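Local coordinates for protein SAM-dependent O-methyltransferase (Thermotoga maritima, PDB 1O54) that probably methylates N1 of adenosine 58 in tRNA, using S-adenosyl-L-methionine as methyl donor, and forms a homotetramer, at residues 102-107 against 208-213; 114-119 against 128-133. All coordinates share one frame; numbering follows the deposited sequence.

In the fold
Both contacts lie in the Rossmann-like methyltransferase domain and reach the same mixed sheet. Following the chain from the N terminus, helix 98-107 comes first. Strand 115-119 follows it, and after a short turn helix 125-134 packs back on that strand. This is contact 2, which closes a tight local loop. The chain then runs through strands 139-143, 166-169 and 182-187. Strand 207-213 comes back against helix 98-107, closing contact 1 with 100 residues between its segments. Contact 2 therefore falls entirely within the span of contact 1. Their centres are about 11 Å apart, and the two helices meet directly where Ala105 CB packs on Val129 CG1 at 3.8 Å.

Contact 1 (102-107 against 208-213); sequences SFIAMM and RFATVC
With CG1 of Ile104 anti to the carbonyl carbon (chi1 -70°) and CD1 extended beyond it (chi2 165°), the end methyl is brought against Val212 CG1. The other branch, CG2, is anti to the backbone N and meets the methyl of Ala210. Ile104 CG2 lies 4.0 Å from Ala210 CB, and Ile104 CD1 lies 3.9 Å from Val212 CG1. The side chains of Ile104 and Val212 cross at about a right angle, methyl against methyl. Ile104 CA and Ala210 CA, 7.1 Å apart, are the closest CA pair between the two segments.

At the other end of the contact Arg208 runs past the last turn of the helix. Its chain is extended from CG to NE, and Arg208 CD passes 3.6 Å from Met107 O. This is an aliphatic carbon beside a carbonyl oxygen, and the guanidinium stands oblique to that oxygen. The polar end of Arg208 is held elsewhere, as NH2 donates a hydrogen bond to the backbone O of Ile79 of the second subunit. Met107 turns its own side chain to Phe103: Met107 CG sits over one face of the Phe103 ring, 3.6 Å from its plane and nearer the rim than the centre.

The helix and strand segments run nearly antiparallel (160°), with their axes 9.2 Å apart at closest approach. Phe186 and Phe266, from the strands flanking 207-213, also touch Ala210 and add to the apolar layer. Val212 CG1 belongs to the same layer, and the Val212 side chain also touches Asp188, which is predicted to bind S-adenosyl-L-methionine. The packing is that of a helix laid on the central sheet of a class I methyltransferase, reaching the edge of the probable cofactor site.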
loop_
_atom_site.group_PDB
_atom_site.type_symbol
_atom_site.label_atom_id
_atom_site.label_comp_id
_atom_site.label_asym_id
_atom_site.label_seq_id
_atom_site.Cartn_x
_atom_site.Cartn_y
_atom_site.Cartn_z
ATOM N N SER A 102 17.279 3.347 -6.997
ATOM C CA SER A 102 17.803 4.293 -6.024
ATOM C C SER A 102 17.947 3.647 -4.631
ATOM O O SER A 102 18.982 3.763 -3.943
ATOM C CB SER A 102 16.880 5.537 -5.995
ATOM O OG SER A 102 15.502 5.223 -5.741
ATOM N N PHE A 103 16.889 2.957 -4.232
ATOM C CA PHE A 103 16.853 2.269 -2.962
ATOM C C PHE A 103 17.914 1.162 -2.906
ATOM O O PHE A 103 18.657 1.030 -1.906
ATOM C CB PHE A 103 15.453 1.721 -2.746
ATOM C CG PHE A 103 15.304 0.917 -1.475
ATOM C CD1 PHE A 103 15.298 1.531 -0.227
ATOM C CD2 PHE A 103 15.116 -0.451 -1.543
ATOM C CE1 PHE A 103 15.138 0.770 0.939
ATOM C CE2 PHE A 103 14.928 -1.190 -0.413
ATOM C CZ PHE A 103 14.936 -0.584 0.832
ATOM N N ILE A 104 17.985 0.374 -3.971
ATOM C CA ILE A 104 18.947 -0.724 -4.007
ATOM C C ILE A 104 20.368 -0.196 -3.899
ATOM O O ILE A 104 21.169 -0.727 -3.136
ATOM C CB ILE A 104 18.776 -1.520 -5.282
ATOM C CG1 ILE A 104 17.450 -2.300 -5.232
ATOM C CG2 ILE A 104 19.968 -2.413 -5.495
ATOM C CD1 ILE A 104 17.048 -2.813 -6.552
ATOM N N ALA A 105 20.681 0.888 -4.603
ATOM C CA ALA A 105 22.041 1.451 -4.563
ATOM C C ALA A 105 22.390 1.962 -3.131
ATOM O O ALA A 105 23.511 1.785 -2.652
ATOM C CB ALA A 105 22.207 2.535 -5.614
ATOM N N MET A 106 21.425 2.537 -2.421
ATOM C CA MET A 106 21.674 2.976 -1.081
ATOM C C MET A 106 21.802 1.794 -0.151
ATOM O O MET A 106 22.660 1.804 0.723
ATOM C CB MET A 106 20.614 3.944 -0.585
ATOM C CG MET A 106 21.089 4.697 0.680
ATOM S SD MET A 106 19.941 5.967 1.168
ATOM C CE MET A 106 20.748 6.610 2.715
ATOM N N MET A 107 20.952 0.783 -0.319
ATOM C CA MET A 107 21.029 -0.432 0.545
ATOM C C MET A 107 22.377 -1.164 0.381
ATOM O O MET A 107 22.905 -1.709 1.385
ATOM C CB MET A 107 19.878 -1.394 0.285
ATOM C CG MET A 107 18.518 -0.841 0.741
ATOM S SD MET A 107 18.285 -1.040 2.501
ATOM C CE MET A 107 17.660 -2.810 2.477
ATOM N N ARG A 208 28.095 -6.526 0.204
ATOM C CA ARG A 208 26.649 -6.509 0.131
ATOM C C ARG A 208 26.145 -6.989 -1.225
ATOM O O ARG A 208 26.653 -6.624 -2.295
ATOM C CB ARG A 208 26.142 -5.115 0.395
ATOM C CG ARG A 208 26.526 -4.600 1.776
ATOM C CD ARG A 208 26.133 -3.150 2.051
ATOM N NE ARG A 208 26.279 -2.880 3.502
ATOM C CZ ARG A 208 27.410 -2.492 4.063
ATOM N NH1 ARG A 208 28.505 -2.340 3.336
ATOM N NH2 ARG A 208 27.466 -2.277 5.366
ATOM N N PHE A 209 25.119 -7.814 -1.155
ATOM C CA PHE A 209 24.496 -8.462 -2.292
ATOM C C PHE A 209 23.045 -7.985 -2.425
ATOM O O PHE A 209 22.337 -7.883 -1.419
ATOM C CB PHE A 209 24.500 -9.992 -2.021
ATOM C CG PHE A 209 23.662 -10.793 -2.989
ATOM C CD1 PHE A 209 22.322 -11.082 -2.730
ATOM C CD2 PHE A 209 24.174 -11.163 -4.218
ATOM C CE1 PHE A 209 21.544 -11.792 -3.647
ATOM C CE2 PHE A 209 23.412 -11.902 -5.132
ATOM C CZ PHE A 209 22.086 -12.201 -4.840
ATOM N N ALA A 210 22.588 -7.728 -3.653
ATOM C CA ALA A 210 21.152 -7.510 -3.922
ATOM C C ALA A 210 20.753 -8.196 -5.199
ATOM O O ALA A 210 21.565 -8.307 -6.122
ATOM C CB ALA A 210 20.798 -6.018 -3.964
ATOM N N THR A 211 19.504 -8.649 -5.269
ATOM C CA THR A 211 18.931 -9.158 -6.512
ATOM C C THR A 211 17.437 -8.751 -6.553
ATOM O O THR A 211 16.854 -8.303 -5.540
ATOM C CB THR A 211 19.161 -10.672 -6.636
ATOM O OG1 THR A 211 18.794 -11.142 -7.971
ATOM C CG2 THR A 211 18.302 -11.488 -5.698
ATOM N N VAL A 212 16.844 -8.842 -7.731
ATOM C CA VAL A 212 15.425 -8.553 -7.900
ATOM C C VAL A 212 14.758 -9.774 -8.506
ATOM O O VAL A 212 15.368 -10.475 -9.341
ATOM C CB VAL A 212 15.201 -7.346 -8.790
ATOM C CG1 VAL A 212 15.619 -6.062 -8.062
ATOM C CG2 VAL A 212 15.955 -7.489 -10.156
ATOM N N CYS A 213 13.541 -10.065 -8.051
ATOM C CA CYS A 213 12.758 -11.195 -8.517
ATOM C C CYS A 213 11.350 -10.691 -8.836
ATOM O O CYS A 213 10.757 -9.980 -8.047
ATOM C CB CYS A 213 12.660 -12.282 -7.426
ATOM S SG CYS A 213 14.201 -13.128 -7.056
#

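Contact 2 (114-119 against 128-133); sequences DRIIDT and AVLARA
The first beta-alpha-beta unit of the Rossmann-like domain consists of strand 115-119, helix 125-134 and strand 139-143, and this contact joins its first strand to its helix. Leu130 carries the helix side, and Ile116 and Asp118 carry the strand side. All three are buried. Ile116 and Asp118 are two apart on the strand, and both direct their side chains to the helix, while Ile117 between them points to the other face of the sheet.

In Leu130, CG anti to the carbonyl carbon (chi1 -65°) and an extended chi2 of 172° put CD1 at the strand. This methyl does the touching. Leu130 CD1 lies 4.1 Å from Ile116 CG2, and the two side chains meet at a slant. The same CD1 packs against the side chain of Asp118, 3.9 Å from each of Asp118 CB, CG and OD2. With CG anti to the backbone N (chi1 179°), the carboxylate of Asp118 is carried alongside this methyl. The contact there is van der Waals, between an apolar methyl and a carboxylate group.

Val140 of strand 139-143 touches both Leu130 and Asp118, so the third element of the unit joins the same cluster. Phe186 of strand 182-187 also touches Asp118. The side chain of Asp118 is about 6 Å from that of Asp188 and about 8 Å from that of Glu144, both predicted to bind S-adenosyl-L-methionine. Gly120 and Gly122 follow in the turn to the helix, consistent with the glycine-rich strand-turn-helix of the cofactor pocket in class I methyltransferases.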
loop_
_atom_site.group_PDB
_atom_site.type_symbol
_atom_site.label_atom_id
_atom_site.label_comp_id
_atom_site.label_asym_id
_atom_site.label_seq_id
_atom_site.Cartn_x
_atom_site.Cartn_y
_atom_site.Cartn_z
ATOM N N ASP A 114 34.169 2.554 -4.683
ATOM C CA ASP A 114 33.721 1.185 -4.628
ATOM C C ASP A 114 33.923 0.467 -5.967
ATOM O O ASP A 114 33.868 1.077 -7.055
ATOM C CB ASP A 114 32.255 1.056 -4.277
ATOM C CG ASP A 114 31.961 1.108 -2.799
ATOM O OD1 ASP A 114 32.916 1.147 -1.965
ATOM O OD2 ASP A 114 30.752 1.128 -2.421
ATOM N N ARG A 115 34.198 -0.815 -5.844
ATOM C CA ARG A 115 34.210 -1.751 -6.960
ATOM C C ARG A 115 32.920 -2.587 -6.845
ATOM O O ARG A 115 32.673 -3.238 -5.808
ATOM C CB ARG A 115 35.441 -2.657 -6.885
ATOM C CG ARG A 115 36.741 -1.876 -7.156
ATOM C CD ARG A 115 38.030 -2.573 -6.675
ATOM N NE ARG A 115 38.265 -3.813 -7.415
ATOM C CZ ARG A 115 38.089 -5.054 -6.933
ATOM N NH1 ARG A 115 37.662 -5.262 -5.700
ATOM N NH2 ARG A 115 38.384 -6.093 -7.688
ATOM N N ILE A 116 32.137 -2.577 -7.915
ATOM C CA ILE A 116 30.792 -3.130 -7.913
ATOM C C ILE A 116 30.644 -4.063 -9.125
ATOM O O ILE A 116 31.057 -3.689 -10.227
ATOM C CB ILE A 116 29.763 -1.995 -8.092
ATOM C CG1 ILE A 116 29.888 -0.936 -6.994
ATOM C CG2 ILE A 116 28.347 -2.589 -8.177
ATOM C CD1 ILE A 116 29.593 -1.411 -5.644
ATOM N N ILE A 117 30.048 -5.232 -8.934
ATOM C CA ILE A 117 29.693 -6.116 -10.056
ATOM C C ILE A 117 28.203 -5.903 -10.338
ATOM O O ILE A 117 27.390 -5.891 -9.417
ATOM C CB ILE A 117 30.021 -7.583 -9.740
ATOM C CG1 ILE A 117 31.552 -7.792 -9.792
ATOM C CG2 ILE A 117 29.319 -8.553 -10.668
ATOM C CD1 ILE A 117 32.003 -9.100 -9.233
ATOM N N ASP A 118 27.862 -5.806 -11.612
ATOM C CA ASP A 118 26.476 -5.684 -12.069
ATOM C C ASP A 118 26.265 -6.717 -13.165
ATOM O O ASP A 118 27.009 -6.767 -14.132
ATOM C CB ASP A 118 26.292 -4.283 -12.638
ATOM C CG ASP A 118 24.899 -4.032 -13.172
ATOM O OD1 ASP A 118 24.769 -3.426 -14.280
ATOM O OD2 ASP A 118 23.880 -4.427 -12.574
ATOM N N THR A 119 25.258 -7.569 -13.029
ATOM C CA THR A 119 24.965 -8.515 -14.099
ATOM C C THR A 119 23.535 -9.046 -13.993
ATOM O O THR A 119 23.103 -9.282 -12.890
ATOM C CB THR A 119 25.965 -9.674 -14.046
ATOM O OG1 THR A 119 25.859 -10.484 -15.239
ATOM C CG2 THR A 119 25.750 -10.627 -12.873
ATOM N N ALA A 128 23.711 2.506 -14.746
ATOM C CA ALA A 128 23.912 3.944 -14.627
ATOM C C ALA A 128 23.810 4.460 -13.213
ATOM O O ALA A 128 24.592 5.337 -12.806
ATOM C CB ALA A 128 22.903 4.666 -15.535
ATOM N N VAL A 129 22.828 3.966 -12.463
ATOM C CA VAL A 129 22.657 4.381 -11.086
ATOM C C VAL A 129 23.904 4.005 -10.256
ATOM O O VAL A 129 24.429 4.799 -9.436
ATOM C CB VAL A 129 21.379 3.747 -10.470
ATOM C CG1 VAL A 129 21.287 4.008 -8.996
ATOM C CG2 VAL A 129 20.165 4.299 -11.205
ATOM N N LEU A 130 24.374 2.776 -10.452
ATOM C CA LEU A 130 25.558 2.292 -9.759
ATOM C C LEU A 130 26.777 3.131 -10.167
ATOM O O LEU A 130 27.606 3.451 -9.317
ATOM C CB LEU A 130 25.777 0.800 -10.100
ATOM C CG LEU A 130 24.660 -0.146 -9.593
ATOM C CD1 LEU A 130 24.864 -1.564 -10.159
ATOM C CD2 LEU A 130 24.566 -0.172 -8.067
ATOM N N ALA A 131 26.894 3.420 -11.462
ATOM C CA ALA A 131 28.031 4.228 -11.987
ATOM C C ALA A 131 28.064 5.612 -11.327
ATOM O O ALA A 131 29.124 6.093 -10.951
ATOM C CB ALA A 131 27.946 4.375 -13.480
ATOM N N ARG A 132 26.914 6.266 -11.196
ATOM C CA ARG A 132 26.883 7.565 -10.521
ATOM C C ARG A 132 27.381 7.416 -9.095
ATOM O O ARG A 132 28.180 8.254 -8.611
ATOM C CB ARG A 132 25.489 8.159 -10.522
ATOM C CG ARG A 132 25.113 8.762 -11.825
ATOM C CD ARG A 132 23.907 9.640 -11.686
ATOM N NE ARG A 132 23.731 10.465 -12.859
ATOM C CZ ARG A 132 22.674 11.260 -13.025
ATOM N NH1 ARG A 132 21.750 11.319 -12.100
ATOM N NH2 ARG A 132 22.585 11.998 -14.105
ATOM N N ALA A 133 26.951 6.356 -8.418
ATOM C CA ALA A 133 27.279 6.165 -7.028
ATOM C C ALA A 133 28.739 5.813 -6.716
ATOM O O ALA A 133 29.206 6.100 -5.615
ATOM C CB ALA A 133 26.367 5.113 -6.408
#